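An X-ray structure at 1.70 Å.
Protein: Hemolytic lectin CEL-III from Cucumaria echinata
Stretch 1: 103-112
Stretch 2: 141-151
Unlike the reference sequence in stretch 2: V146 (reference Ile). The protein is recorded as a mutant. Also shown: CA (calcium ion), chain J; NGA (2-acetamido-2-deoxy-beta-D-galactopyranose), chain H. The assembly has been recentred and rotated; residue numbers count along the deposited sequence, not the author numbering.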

# COMPACT_ATOMS: atom_id res chain seq x y z
N GLY A 103 4.79 -12.94 -10.45
CA GLY A 103 4.13 -14.12 -9.94
C GLY A 103 2.96 -13.88 -9.00
O GLY A 103 2.52 -14.81 -8.31
N ILE A 104 2.46 -12.65 -8.96
CA ILE A 104 1.36 -12.29 -8.06
C ILE A 104 0.02 -12.31 -8.78
O ILE A 104 -0.10 -11.79 -9.88
CB ILE A 104 1.59 -10.88 -7.44
CG1 ILE A 104 2.99 -10.82 -6.82
CG2 ILE A 104 0.46 -10.51 -6.43
CD1 ILE A 104 3.26 -11.86 -5.78
N GLU A 105 -0.97 -12.91 -8.14
CA GLU A 105 -2.34 -12.91 -8.66
C GLU A 105 -2.90 -11.49 -8.53
O GLU A 105 -2.89 -10.94 -7.44
CB GLU A 105 -3.21 -13.85 -7.82
CG GLU A 105 -2.75 -15.28 -7.91
CD GLU A 105 -2.67 -15.74 -9.33
OE1 GLU A 105 -3.69 -15.59 -10.07
OE2 GLU A 105 -1.59 -16.24 -9.74
N GLN A 106 -3.36 -10.93 -9.64
CA GLN A 106 -3.98 -9.59 -9.61
C GLN A 106 -5.44 -9.72 -10.03
O GLN A 106 -5.80 -10.72 -10.67
CB GLN A 106 -3.26 -8.62 -10.54
CG GLN A 106 -1.76 -8.54 -10.33
CD GLN A 106 -1.36 -7.78 -9.06
OE1 GLN A 106 -2.19 -7.21 -8.35
NE2 GLN A 106 -0.07 -7.78 -8.77
N VAL A 107 -6.27 -8.76 -9.63
CA VAL A 107 -7.68 -8.73 -9.99
C VAL A 107 -7.99 -7.38 -10.63
O VAL A 107 -7.90 -6.34 -9.97
CB VAL A 107 -8.60 -8.96 -8.76
CG1 VAL A 107 -10.05 -8.96 -9.21
CG2 VAL A 107 -8.24 -10.30 -8.05
N ALA A 108 -8.33 -7.39 -11.91
CA ALA A 108 -8.69 -6.17 -12.62
C ALA A 108 -10.20 -6.14 -12.83
O ALA A 108 -10.83 -7.19 -12.98
CB ALA A 108 -7.99 -6.10 -13.98
N THR A 109 -10.77 -4.95 -12.85
CA THR A 109 -12.20 -4.83 -13.14
C THR A 109 -12.40 -3.60 -14.02
O THR A 109 -11.54 -2.71 -14.08
CB THR A 109 -13.08 -4.65 -11.84
OG1 THR A 109 -12.87 -3.33 -11.29
CG2 THR A 109 -12.79 -5.73 -10.78
N GLU A 110 -13.56 -3.55 -14.67
CA GLU A 110 -14.06 -2.26 -15.17
C GLU A 110 -14.27 -1.33 -13.98
O GLU A 110 -14.58 -1.76 -12.84
CB GLU A 110 -15.37 -2.42 -15.92
CG GLU A 110 -15.30 -3.34 -17.13
CD GLU A 110 -16.67 -3.62 -17.67
OE1 GLU A 110 -17.49 -4.23 -16.94
OE2 GLU A 110 -16.92 -3.22 -18.83
N ILE A 111 -14.11 -0.05 -14.24
CA ILE A 111 -14.41 0.98 -13.26
C ILE A 111 -15.42 1.90 -13.93
O ILE A 111 -15.08 2.61 -14.89
CB ILE A 111 -13.15 1.74 -12.82
CG1 ILE A 111 -12.19 0.78 -12.09
CG2 ILE A 111 -13.53 2.91 -11.90
CD1 ILE A 111 -10.92 1.44 -11.57
N ILE A 112 -16.65 1.86 -13.43
CA ILE A 112 -17.80 2.42 -14.13
C ILE A 112 -18.40 3.60 -13.37
O ILE A 112 -18.76 3.47 -12.20
CB ILE A 112 -18.89 1.34 -14.42
CG1 ILE A 112 -18.28 0.21 -15.25
CG2 ILE A 112 -20.11 1.93 -15.15
CD1 ILE A 112 -19.10 -1.05 -15.38
CA CA J . -9.88 2.57 -24.97
C1 NGA H . -7.95 -5.13 -6.64
C2 NGA H . -9.44 -4.88 -6.96
C3 NGA H . -10.27 -5.15 -5.71
C4 NGA H . -10.00 -6.54 -5.14
C5 NGA H . -8.49 -6.69 -4.89
C6 NGA H . -8.09 -8.04 -4.30
C7 NGA H . -9.71 -2.39 -6.66
C8 NGA H . -9.99 -1.12 -7.42
N2 NGA H . -9.68 -3.50 -7.41
O1 NGA H . -7.16 -4.98 -7.83
O3 NGA H . -11.66 -4.98 -6.02
O4 NGA H . -10.44 -7.56 -6.05
O5 NGA H . -7.73 -6.44 -6.09
O6 NGA H . -6.71 -7.87 -3.93
O7 NGA H . -9.52 -2.38 -5.43
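Stretch 2, residues 141-151: DQYFYVRSRGP

Stretch 2 runs against stretch 1 as an antiparallel partner, with extended backbone in the paired segments and contacts between residues at least 31 positions apart in sequence; Q142 and R149 depart from it, with psi near 11° and 1°. Residues 105-112 form a strand that continues later in the chain; in stretch 2 the strand ends at V146, and R147 to P151 follow as loop. The strand axes approach to 4.1 Å, and their N-to-C directions differ by 131°, well short of ideal antiparallel, and the regular pairing is brief. Its centre is T109 with F144 (CA-CA 5.4 Å), where T109 N donates to F144 O and F144 N to T109 O, each at 2.9 Å. CA-H...O contacts flank this pair: A108 CA to F144 O at 3.2 Å, Y143 CA to T109 O and E110 CA to Q142 O, both at 3.4 Å. The register continues as A108 opposite Y145 (CA-CA 4.1 Å), Q106 opposite S148 (CA-CA 6.7 Å) and I104 opposite G150 (CA-CA 5.9 Å).

Where the backbones have separated, the Q106 side chain, chi1 and chi2 both m, spans the gap: OE1 accepts from S148 N at 3.0 Å, and NE2 donates to S148 O at 2.9 Å. One amide thus pairs with both backbone polar groups of S148. Beyond it, I104 points toward stretch 2, its CG2 3.6 Å from S148 O and its CD1 3.7 Å from R149 O. G150 has positive phi, and a CB there would clash with I104 CD1; its N donates to S148 OG at 3.0 Å.

Around the paired segment, A108 CB lies 4.0 Å from both Y143 CB and Y145 CB. E110 and Y143 share one face of the sheet, where E110 CG sits over the tyrosine ring, 4.2 Å from its centroid, in a CH-pi contact. T109 and F144 occupy the opposite face; I111 CD1 packs 3.8 Å from F144 CB.

Waters and the sugar add further links between the stretches. Water 1 joins Q106 OE1 (2.8 Å), V107 N (2.9 Å) and V146 O (2.9 Å), while water 2 donates to T109 OG1 and F144 O, both at 2.8 Å, and accepts from NGA N2 at 2.8 Å. NGA O1 bridges the strands directly, donating to V107 O at 2.6 Å and accepting from V146 N at 2.9 Å. At the other end, water 4 links I111 N (2.8 Å) to Q142 O (2.5 Å), and D141 OD2 binds the calcium ion CA at 2.4 Å.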

# COMPACT_ATOMS: atom_id res chain seq x y z
N ASP A 141 -7.99 -2.60 -22.13
CA ASP A 141 -7.58 -1.30 -21.58
C ASP A 141 -8.67 -0.58 -20.77
O ASP A 141 -8.41 0.51 -20.24
CB ASP A 141 -7.02 -0.37 -22.68
CG ASP A 141 -8.07 0.02 -23.66
OD1 ASP A 141 -8.70 -0.89 -24.22
OD2 ASP A 141 -8.30 1.23 -23.85
N GLN A 142 -9.86 -1.20 -20.66
CA GLN A 142 -10.91 -0.70 -19.77
C GLN A 142 -10.96 -1.47 -18.45
O GLN A 142 -11.87 -1.29 -17.64
CB GLN A 142 -12.27 -0.65 -20.46
CG GLN A 142 -12.36 0.55 -21.43
CD GLN A 142 -13.75 0.71 -22.04
OE1 GLN A 142 -14.66 -0.08 -21.78
NE2 GLN A 142 -13.91 1.77 -22.84
N TYR A 143 -9.93 -2.30 -18.22
CA TYR A 143 -9.81 -3.05 -16.95
C TYR A 143 -8.62 -2.53 -16.15
O TYR A 143 -7.55 -2.31 -16.71
CB TYR A 143 -9.68 -4.55 -17.23
CG TYR A 143 -10.96 -5.21 -17.71
CD1 TYR A 143 -11.39 -5.08 -19.03
CD2 TYR A 143 -11.74 -5.99 -16.84
CE1 TYR A 143 -12.57 -5.71 -19.48
CE2 TYR A 143 -12.91 -6.62 -17.27
CZ TYR A 143 -13.32 -6.48 -18.59
OH TYR A 143 -14.47 -7.11 -19.01
N PHE A 144 -8.81 -2.33 -14.84
CA PHE A 144 -7.81 -1.72 -13.96
C PHE A 144 -7.66 -2.54 -12.70
O PHE A 144 -8.66 -3.03 -12.20
CB PHE A 144 -8.21 -0.29 -13.58
CG PHE A 144 -8.35 0.63 -14.78
CD1 PHE A 144 -9.54 0.66 -15.50
CD2 PHE A 144 -7.27 1.39 -15.21
CE1 PHE A 144 -9.68 1.51 -16.63
CE2 PHE A 144 -7.39 2.23 -16.33
CZ PHE A 144 -8.60 2.28 -17.03
N TYR A 145 -6.44 -2.66 -12.20
CA TYR A 145 -6.21 -3.34 -10.91
C TYR A 145 -5.41 -2.47 -9.95
O TYR A 145 -4.59 -1.65 -10.38
CB TYR A 145 -5.53 -4.72 -11.11
CG TYR A 145 -4.10 -4.71 -11.66
CD1 TYR A 145 -3.02 -4.97 -10.82
CD2 TYR A 145 -3.85 -4.49 -13.02
CE1 TYR A 145 -1.72 -4.98 -11.30
CE2 TYR A 145 -2.53 -4.51 -13.52
CZ TYR A 145 -1.48 -4.75 -12.64
OH TYR A 145 -0.18 -4.78 -13.08
N VAL A 146 -5.67 -2.63 -8.66
CA VAL A 146 -4.79 -2.06 -7.63
C VAL A 146 -3.67 -3.09 -7.39
O VAL A 146 -3.93 -4.25 -7.00
CB VAL A 146 -5.57 -1.75 -6.32
CG1 VAL A 146 -4.62 -1.29 -5.24
CG2 VAL A 146 -6.60 -0.66 -6.60
N ARG A 147 -2.43 -2.68 -7.68
CA ARG A 147 -1.31 -3.61 -7.71
C ARG A 147 -1.06 -4.17 -6.32
O ARG A 147 -0.91 -3.42 -5.36
CB ARG A 147 -0.07 -2.91 -8.23
CG ARG A 147 1.17 -3.78 -8.35
CD ARG A 147 1.93 -3.87 -7.04
NE ARG A 147 2.54 -2.62 -6.56
CZ ARG A 147 3.80 -2.26 -6.79
NH1 ARG A 147 4.26 -1.14 -6.27
NH2 ARG A 147 4.59 -3.03 -7.53
N SER A 148 -0.98 -5.49 -6.23
CA SER A 148 -0.55 -6.14 -5.00
C SER A 148 0.90 -6.58 -5.18
O SER A 148 1.28 -7.05 -6.26
CB SER A 148 -1.43 -7.36 -4.72
OG SER A 148 -0.87 -8.12 -3.65
N ARG A 149 1.72 -6.45 -4.13
CA ARG A 149 3.12 -6.93 -4.21
C ARG A 149 3.18 -8.39 -3.72
O ARG A 149 4.24 -9.01 -3.66
CB ARG A 149 4.01 -6.08 -3.31
CG ARG A 149 4.33 -4.69 -3.81
CD ARG A 149 5.54 -4.14 -3.01
NE ARG A 149 6.06 -2.87 -3.55
CZ ARG A 149 6.07 -1.70 -2.89
NH1 ARG A 149 5.59 -1.60 -1.66
NH2 ARG A 149 6.61 -0.63 -3.47
N GLY A 150 2.01 -8.92 -3.34
CA GLY A 150 1.93 -10.14 -2.55
C GLY A 150 2.36 -9.88 -1.13
O GLY A 150 2.66 -8.75 -0.75
N PRO A 151 2.40 -10.95 -0.31
CA PRO A 151 2.79 -10.77 1.09
C PRO A 151 4.18 -10.15 1.26
O PRO A 151 5.08 -10.37 0.44
CB PRO A 151 2.78 -12.21 1.63
CG PRO A 151 1.87 -12.98 0.75
CD PRO A 151 2.01 -12.33 -0.63
O HOH W 1 -4.95 -6.90 -7.76
O HOH W 2 -10.39 -2.83 -10.07
O HOH W 3 -15.48 -2.53 -20.94
O HOH W 4 -13.34 0.58 -16.83
O HOH W 5 -11.03 0.47 -24.55